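Local structure of protein translation elongation factor 1A (Methanosarcina mazei, 3WND) at residues Y283-K295 and D358-K370. The protein probably acts as a translation elongation factor of the SelB/EF-Tu type, binding GDP and, in its GTP-bound form, cysteinyl-tRNA. Numbering follows the deposited sequence.
Sequences YTLECTVSKFTKK and DLTQRFAAYGFSK
Thr288 and Tyr366 lie side by side on one face of an antiparallel strand pair, pointing the same way. Thr288 CB rides over the phenol ring, 3.9 Å from its centroid and offset toward the rim, a CH-pi contact. The ring is brought under it because Tyr366 CG sits between its backbone N and carbonyl carbon (chi1 70°). Arg351 adds a cation-pi contact to the same ring. On this face, too, Glu286 bends at chi2 to meet the C-terminal Lys370; NZ comes from above the carboxylate plane to OE2, 2.6 Å away, in a salt bridge. Paired backbone bonds join Glu286 with Phe368 and Thr288 with Tyr366. Gly367 and Cys287 form a non-hydrogen-bonded pair with CA atoms 3.9 Å apart, a close approach compatible with the glycine.

Just past strand 283-289, Ser290 N bonds to Ala364 O, and the Gln361 amide ties the two loops together. Its NE2 gives one hydrogen to Phe292 O (2.9 Å), from above that carbonyl plane, and the other to Phe363 O on an in-plane lone pair, while OE1 accepts from Phe363 N. Three bonds thus fix the amide's rotation, and a leucine in its place would probably leave Phe292 O without this donor and free the loops to shift. A water linking Thr293 OG1 to Gln361 O lies nearby. Phe363 turns away to helices 74-83 and 98-109 of the nucleotide-binding domain. Strand 363-369, with a classic bulge at Ala364 and Ala365 toward strand 352-355, pairs antiparallel with 283-289 in the C-terminal beta domain, consistent with the SelB domain III fold.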
ATOM      1  N   TYR A 283      -7.137  16.423 -13.248  1.00 27.67           N
ATOM      2  CA  TYR A 283      -7.615  16.259 -11.856  1.00 23.66           C
ATOM      3  C   TYR A 283      -7.827  17.585 -11.239  1.00 24.77           C
ATOM      4  O   TYR A 283      -7.029  18.463 -11.446  1.00 32.82           O
ATOM      5  CB  TYR A 283      -6.606  15.459 -10.981  1.00 21.38           C
ATOM      6  CG  TYR A 283      -6.100  14.257 -11.740  1.00 20.00           C
ATOM      7  CD1 TYR A 283      -6.832  13.070 -11.767  1.00 25.05           C
ATOM      8  CD2 TYR A 283      -4.967  14.380 -12.558  1.00 23.15           C
ATOM      9  CE1 TYR A 283      -6.369  12.008 -12.529  1.00 29.51           C
ATOM     10  CE2 TYR A 283      -4.445  13.323 -13.276  1.00 22.48           C
ATOM     11  CZ  TYR A 283      -5.193  12.150 -13.306  1.00 26.39           C
ATOM     12  OH  TYR A 283      -4.747  11.073 -14.055  1.00 31.76           O
ATOM     13  N   THR A 284      -8.869  17.712 -10.452  1.00 23.68           N
ATOM     14  CA  THR A 284      -8.989  18.881  -9.583  1.00 26.08           C
ATOM     15  C   THR A 284      -9.016  18.371  -8.147  1.00 24.92           C
ATOM     16  O   THR A 284      -9.977  17.717  -7.734  1.00 25.54           O
ATOM     17  CB  THR A 284     -10.340  19.602  -9.858  1.00 33.33           C
ATOM     18  OG1 THR A 284     -10.449  19.900 -11.257  1.00 31.66           O
ATOM     19  CG2 THR A 284     -10.476  20.871  -9.017  1.00 28.16           C
ATOM     20  N   LEU A 285      -7.933  18.598  -7.399  1.00 21.67           N
ATOM     21  CA  LEU A 285      -7.788  18.048  -6.011  1.00 20.79           C
ATOM     22  C   LEU A 285      -7.825  19.085  -4.899  1.00 20.87           C
ATOM     23  O   LEU A 285      -7.101  20.126  -4.980  1.00 24.91           O
ATOM     24  CB  LEU A 285      -6.444  17.292  -5.887  1.00 21.94           C
ATOM     25  CG  LEU A 285      -6.230  16.190  -6.942  1.00 18.18           C
ATOM     26  CD1 LEU A 285      -4.876  15.492  -6.740  1.00 18.63           C
ATOM     27  CD2 LEU A 285      -7.339  15.110  -6.903  1.00 19.92           C
ATOM     28  N   GLU A 286      -8.539  18.759  -3.794  1.00 20.46           N
ATOM     29  CA  GLU A 286      -8.497  19.536  -2.557  1.00 23.75           C
ATOM     30  C   GLU A 286      -7.315  18.872  -1.798  1.00 21.94           C
ATOM     31  O   GLU A 286      -7.375  17.695  -1.458  1.00 19.80           O
ATOM     32  CB  GLU A 286      -9.776  19.358  -1.737  1.00 24.08           C
ATOM     33  CG  GLU A 286     -11.054  19.907  -2.396  1.00 36.56           C
ATOM     34  CD  GLU A 286     -11.618  21.111  -1.652  1.00 55.31           C
ATOM     35  OE1 GLU A 286     -10.904  21.662  -0.771  1.00 57.50           O
ATOM     36  OE2 GLU A 286     -12.784  21.494  -1.921  1.00 70.14           O
ATOM     37  N   CYS A 287      -6.261  19.635  -1.575  1.00 21.11           N
ATOM     38  CA  CYS A 287      -4.965  19.092  -1.119  1.00 18.30           C
ATOM     39  C   CYS A 287      -4.572  19.724   0.189  1.00 18.42           C
ATOM     40  O   CYS A 287      -4.905  20.911   0.497  1.00 19.19           O
ATOM     41  CB  CYS A 287      -3.863  19.453  -2.132  1.00 19.38           C
ATOM     42  SG  CYS A 287      -4.075  18.642  -3.733  1.00 20.89           S
ATOM     43  N   THR A 288      -3.803  18.942   0.935  1.00 15.51           N
ATOM     44  CA  THR A 288      -3.219  19.372   2.159  1.00 17.53           C
ATOM     45  C   THR A 288      -1.733  19.127   1.903  1.00 15.95           C
ATOM     46  O   THR A 288      -1.314  17.966   1.654  1.00 16.00           O
ATOM     47  CB  THR A 288      -3.695  18.506   3.336  1.00 20.17           C
ATOM     48  OG1 THR A 288      -5.068  18.770   3.596  1.00 22.13           O
ATOM     49  CG2 THR A 288      -2.971  18.941   4.534  1.00 27.25           C
ATOM     50  N   VAL A 289      -0.959  20.211   1.926  1.00 14.28           N
ATOM     51  CA  VAL A 289       0.494  20.173   1.649  1.00 15.56           C
ATOM     52  C   VAL A 289       1.345  19.936   2.892  1.00 15.69           C
ATOM     53  O   VAL A 289       1.122  20.505   3.942  1.00 16.53           O
ATOM     54  CB  VAL A 289       0.907  21.540   1.004  1.00 17.38           C
ATOM     55  CG1 VAL A 289       2.402  21.560   0.602  1.00 13.65           C
ATOM     56  CG2 VAL A 289      -0.018  21.917  -0.208  1.00 17.83           C
ATOM     57  N   SER A 290       2.251  18.963   2.756  1.00 14.36           N
ATOM     58  CA  SER A 290       3.183  18.621   3.843  1.00 14.02           C
ATOM     59  C   SER A 290       3.903  19.901   4.331  1.00 14.40           C
ATOM     60  O   SER A 290       4.301  20.780   3.524  1.00 15.87           O
ATOM     61  CB  SER A 290       4.251  17.778   3.250  1.00 13.18           C
ATOM     62  OG  SER A 290       5.214  17.364   4.237  1.00 14.14           O
ATOM     63  N   LYS A 291       4.206  19.906   5.633  1.00 17.15           N
ATOM     64  CA  LYS A 291       5.079  20.978   6.123  1.00 18.08           C
ATOM     65  C   LYS A 291       6.517  20.762   5.619  1.00 13.74           C
ATOM     66  O   LYS A 291       7.354  21.676   5.695  1.00 17.69           O
ATOM     67  CB  LYS A 291       5.128  20.914   7.647  1.00 18.45           C
ATOM     68  CG  LYS A 291       3.847  21.411   8.241  1.00 24.07           C
ATOM     69  CD  LYS A 291       3.871  21.250   9.737  1.00 29.60           C
ATOM     70  CE  LYS A 291       2.436  21.399  10.176  1.00 31.33           C
ATOM     71  NZ  LYS A 291       2.439  21.306  11.650  1.00 30.80           N
ATOM     72  N   PHE A 292       6.856  19.542   5.165  1.00 13.34           N
ATOM     73  CA  PHE A 292       8.223  19.207   4.846  1.00 13.71           C
ATOM     74  C   PHE A 292       8.488  19.098   3.338  1.00 15.25           C
ATOM     75  O   PHE A 292       9.131  18.171   2.874  1.00 17.70           O
ATOM     76  CB  PHE A 292       8.624  17.943   5.624  1.00 14.55           C
ATOM     77  CG  PHE A 292       8.687  18.216   7.122  1.00 16.15           C
ATOM     78  CD1 PHE A 292       9.831  18.840   7.634  1.00 18.46           C
ATOM     79  CD2 PHE A 292       7.591  18.020   7.925  1.00 16.54           C
ATOM     80  CE1 PHE A 292       9.850  19.222   8.979  1.00 20.95           C
ATOM     81  CE2 PHE A 292       7.624  18.385   9.236  1.00 23.14           C
ATOM     82  CZ  PHE A 292       8.721  18.966   9.779  1.00 21.38           C
ATOM     83  N   THR A 293       7.973  20.057   2.603  1.00 20.10           N
ATOM     84  CA  THR A 293       8.199  20.125   1.187  1.00 16.28           C
ATOM     85  C   THR A 293       8.426  21.598   0.754  1.00 18.54           C
ATOM     86  O   THR A 293       8.456  22.487   1.599  1.00 18.78           O
ATOM     87  CB  THR A 293       7.030  19.450   0.387  1.00 15.24           C
ATOM     88  OG1 THR A 293       7.441  19.257  -0.983  1.00 16.49           O
ATOM     89  CG2 THR A 293       5.760  20.305   0.407  1.00 14.59           C
ATOM     90  N   LYS A 294       8.574  21.807  -0.542  1.00 18.01           N
ATOM     91  CA  LYS A 294       8.810  23.164  -1.182  1.00 17.73           C
ATOM     92  C   LYS A 294       7.475  23.733  -1.544  1.00 18.70           C
ATOM     93  O   LYS A 294       6.553  22.959  -1.889  1.00 19.45           O
ATOM     94  CB  LYS A 294       9.630  22.960  -2.527  1.00 23.34           C
ATOM     95  CG  LYS A 294      11.149  23.005  -2.524  1.00 34.87           C
ATOM     96  CD  LYS A 294      11.791  24.320  -2.084  1.00 41.51           C
ATOM     97  CE  LYS A 294      12.918  24.850  -2.982  1.00 39.66           C
ATOM     98  NZ  LYS A 294      14.133  25.471  -2.250  1.00 28.07           N
ATOM     99  N   LYS A 295       7.338  25.054  -1.507  1.00 21.72           N
ATOM    100  CA  LYS A 295       6.107  25.648  -1.987  1.00 23.16           C
ATOM    101  C   LYS A 295       5.820  25.182  -3.421  1.00 21.60           C
ATOM    102  O   LYS A 295       6.731  25.025  -4.253  1.00 21.83           O
ATOM    103  CB  LYS A 295       6.181  27.202  -1.933  1.00 23.52           C
ATOM    104  CG  LYS A 295       7.113  27.843  -2.933  1.00 29.90           C
ATOM    105  CD  LYS A 295       7.376  29.364  -2.586  1.00 34.93           C
ATOM    106  CE  LYS A 295       7.385  30.174  -3.846  1.00 40.37           C
ATOM    107  NZ  LYS A 295       8.103  31.477  -3.723  1.00 38.45           N
ATOM    108  N   ASP A 358      12.379  15.037  -7.305  1.00 18.93           N
ATOM    109  CA  ASP A 358      13.726  15.617  -7.265  1.00 22.49           C
ATOM    110  C   ASP A 358      14.118  16.112  -5.907  1.00 22.71           C
ATOM    111  O   ASP A 358      15.303  16.518  -5.708  1.00 21.25           O
ATOM    112  CB  ASP A 358      13.783  16.792  -8.284  1.00 28.16           C
ATOM    113  CG  ASP A 358      13.663  16.316  -9.682  1.00 33.81           C
ATOM    114  OD1 ASP A 358      14.053  15.180 -10.086  1.00 35.20           O
ATOM    115  OD2 ASP A 358      13.152  17.137 -10.378  1.00 43.16           O
ATOM    116  N   LEU A 359      13.213  15.998  -4.942  1.00 17.84           N
ATOM    117  CA  LEU A 359      13.582  16.446  -3.591  1.00 17.22           C
ATOM    118  C   LEU A 359      14.229  15.337  -2.777  1.00 20.20           C
ATOM    119  O   LEU A 359      14.289  14.175  -3.191  1.00 19.19           O
ATOM    120  CB  LEU A 359      12.336  17.003  -2.870  1.00 21.15           C
ATOM    121  CG  LEU A 359      11.733  18.230  -3.561  1.00 16.85           C
ATOM    122  CD1 LEU A 359      10.443  18.713  -2.889  1.00 20.07           C
ATOM    123  CD2 LEU A 359      12.780  19.358  -3.621  1.00 17.95           C
ATOM    124  N   THR A 360      14.716  15.688  -1.584  1.00 17.23           N
ATOM    125  CA  THR A 360      15.200  14.624  -0.682  1.00 14.59           C
ATOM    126  C   THR A 360      14.066  13.865  -0.010  1.00 19.85           C
ATOM    127  O   THR A 360      14.043  12.622  -0.014  1.00 21.31           O
ATOM    128  CB  THR A 360      16.090  15.248   0.445  1.00 19.99           C
ATOM    129  OG1 THR A 360      17.105  16.027  -0.171  1.00 19.13           O
ATOM    130  CG2 THR A 360      16.733  14.179   1.322  1.00 17.31           C
ATOM    131  N   GLN A 361      13.189  14.611   0.602  1.00 15.92           N
ATOM    132  CA  GLN A 361      11.934  14.067   1.172  1.00 13.96           C
ATOM    133  C   GLN A 361      10.961  14.406  -0.022  1.00 11.56           C
ATOM    134  O   GLN A 361      10.660  15.540  -0.269  1.00 13.72           O
ATOM    135  CB  GLN A 361      11.592  14.821   2.460  1.00 14.18           C
ATOM    136  CG  GLN A 361      10.457  14.179   3.295  1.00 13.30           C
ATOM    137  CD  GLN A 361       9.129  14.162   2.571  1.00 11.95           C
ATOM    138  OE1 GLN A 361       8.734  13.095   2.000  1.00 14.14           O
ATOM    139  NE2 GLN A 361       8.444  15.326   2.545  1.00 14.07           N
ATOM    140  N   ARG A 362      10.463  13.357  -0.666  1.00 11.87           N
ATOM    141  CA  ARG A 362       9.800  13.548  -1.957  1.00 12.82           C
ATOM    142  C   ARG A 362       8.288  13.727  -1.868  1.00 13.60           C
ATOM    143  O   ARG A 362       7.656  14.016  -2.854  1.00 15.56           O
ATOM    144  CB  ARG A 362      10.133  12.379  -2.886  1.00 12.52           C
ATOM    145  CG  ARG A 362      11.606  12.358  -3.192  1.00 14.25           C
ATOM    146  CD  ARG A 362      12.110  11.067  -3.830  1.00 16.92           C
ATOM    147  NE  ARG A 362      12.278  10.041  -2.792  1.00 15.46           N
ATOM    148  CZ  ARG A 362      12.750   8.822  -3.027  1.00 14.83           C
ATOM    149  NH1 ARG A 362      13.117   8.401  -4.284  1.00 17.15           N
ATOM    150  NH2 ARG A 362      12.834   7.987  -1.997  1.00 16.37           N
ATOM    151  N   PHE A 363       7.690  13.431  -0.730  1.00 13.15           N
ATOM    152  CA  PHE A 363       6.215  13.534  -0.617  1.00 11.25           C
ATOM    153  C   PHE A 363       5.801  14.934  -0.300  1.00 12.53           C
ATOM    154  O   PHE A 363       6.303  15.559   0.639  1.00 13.95           O
ATOM    155  CB  PHE A 363       5.661  12.557   0.421  1.00 11.77           C
ATOM    156  CG  PHE A 363       5.758  11.129  -0.043  1.00 14.92           C
ATOM    157  CD1 PHE A 363       4.873  10.628  -1.040  1.00 18.32           C
ATOM    158  CD2 PHE A 363       6.810  10.313   0.387  1.00 14.77           C
ATOM    159  CE1 PHE A 363       5.062   9.272  -1.513  1.00 23.95           C
ATOM    160  CE2 PHE A 363       6.997   9.008  -0.099  1.00 17.47           C
ATOM    161  CZ  PHE A 363       6.088   8.469  -1.020  1.00 15.24           C
ATOM    162  N   ALA A 364       4.892  15.434  -1.133  1.00 14.92           N
ATOM    163  CA  ALA A 364       4.497  16.820  -1.076  1.00 15.66           C
ATOM    164  C   ALA A 364       3.130  17.081  -0.474  1.00 14.62           C
ATOM    165  O   ALA A 364       2.922  18.129   0.130  1.00 15.00           O
ATOM    166  CB  ALA A 364       4.577  17.429  -2.501  1.00 17.14           C
ATOM    167  N   ALA A 365       2.192  16.187  -0.709  1.00 14.97           N
ATOM    168  CA  ALA A 365       0.798  16.518  -0.409  1.00 13.71           C
ATOM    169  C   ALA A 365      -0.040  15.283  -0.558  1.00 15.72           C
ATOM    170  O   ALA A 365       0.359  14.351  -1.282  1.00 15.52           O
ATOM    171  CB  ALA A 365       0.229  17.598  -1.360  1.00 17.25           C
ATOM    172  N   TYR A 366      -1.195  15.298   0.166  1.00 12.49           N
ATOM    173  CA  TYR A 366      -2.281  14.366  -0.260  1.00 14.74           C
ATOM    174  C   TYR A 366      -3.452  15.201  -0.714  1.00 18.54           C
ATOM    175  O   TYR A 366      -3.551  16.408  -0.403  1.00 16.30           O
ATOM    176  CB  TYR A 366      -2.713  13.428   0.880  1.00 16.62           C
ATOM    177  CG  TYR A 366      -3.473  14.043   2.045  1.00 13.49           C
ATOM    178  CD1 TYR A 366      -4.878  14.281   1.953  1.00 19.10           C
ATOM    179  CD2 TYR A 366      -2.831  14.417   3.187  1.00 15.07           C
ATOM    180  CE1 TYR A 366      -5.585  14.841   3.043  1.00 20.75           C
ATOM    181  CE2 TYR A 366      -3.530  14.961   4.275  1.00 18.00           C
ATOM    182  CZ  TYR A 366      -4.901  15.206   4.145  1.00 20.94           C
ATOM    183  OH  TYR A 366      -5.578  15.703   5.211  1.00 23.46           O
ATOM    184  N   GLY A 367      -4.347  14.566  -1.470  1.00 16.30           N
ATOM    185  CA  GLY A 367      -5.601  15.287  -1.861  1.00 19.02           C
ATOM    186  C   GLY A 367      -6.667  14.324  -2.277  1.00 19.28           C
ATOM    187  O   GLY A 367      -6.418  13.121  -2.427  1.00 20.74           O
ATOM    188  N   PHE A 368      -7.854  14.861  -2.400  1.00 19.87           N
ATOM    189  CA  PHE A 368      -9.016  14.112  -2.899  1.00 18.77           C
ATOM    190  C   PHE A 368      -9.641  14.855  -4.050  1.00 21.44           C
ATOM    191  O   PHE A 368      -9.662  16.086  -4.051  1.00 21.37           O
ATOM    192  CB  PHE A 368      -9.962  13.934  -1.813  1.00 24.19           C
ATOM    193  CG  PHE A 368      -9.476  12.966  -0.884  1.00 24.34           C
ATOM    194  CD1 PHE A 368      -9.758  11.583  -1.102  1.00 21.90           C
ATOM    195  CD2 PHE A 368      -8.644  13.359   0.212  1.00 21.99           C
ATOM    196  CE1 PHE A 368      -9.283  10.647  -0.206  1.00 23.96           C
ATOM    197  CE2 PHE A 368      -8.172  12.401   1.097  1.00 21.60           C
ATOM    198  CZ  PHE A 368      -8.531  11.071   0.937  1.00 28.87           C
ATOM    199  N   SER A 369     -10.222  14.089  -4.974  1.00 23.79           N
ATOM    200  CA  SER A 369     -10.899  14.608  -6.153  1.00 25.50           C
ATOM    201  C   SER A 369     -12.088  15.377  -5.704  1.00 34.66           C
ATOM    202  O   SER A 369     -12.915  14.862  -4.950  1.00 30.27           O
ATOM    203  CB  SER A 369     -11.309  13.495  -7.070  1.00 31.97           C
ATOM    204  OG  SER A 369     -11.930  14.069  -8.200  1.00 29.16           O
ATOM    205  N   LYS A 370     -12.096  16.639  -6.158  1.00 40.63           N
ATOM    206  CA  LYS A 370     -13.058  17.684  -5.773  1.00 47.31           C
ATOM    207  C   LYS A 370     -14.462  17.304  -6.208  1.00 43.53           C
ATOM    208  O   LYS A 370     -14.678  16.795  -7.340  1.00 48.67           O
ATOM    209  CB  LYS A 370     -12.656  19.061  -6.375  1.00 45.65           C
ATOM    210  CG  LYS A 370     -12.865  20.264  -5.457  1.00 59.23           C
ATOM    211  CD  LYS A 370     -14.304  20.793  -5.496  1.00 51.37           C
ATOM    212  CE  LYS A 370     -14.389  22.296  -5.226  1.00 66.62           C
ATOM    213  NZ  LYS A 370     -13.741  22.755  -3.959  1.00 65.64           N
ATOM    214  OXT LYS A 370     -15.373  17.555  -5.412  1.00 68.12           O
TER
HETATM  215  O   HOH W   1     -10.147  14.738 -10.246  1.00 38.03           O
HETATM  216  O   HOH W   2      11.193  18.031   0.906  1.00 24.06           O
HETATM  217  O   HOH W   3       8.360  16.734  -0.918  1.00 18.10           O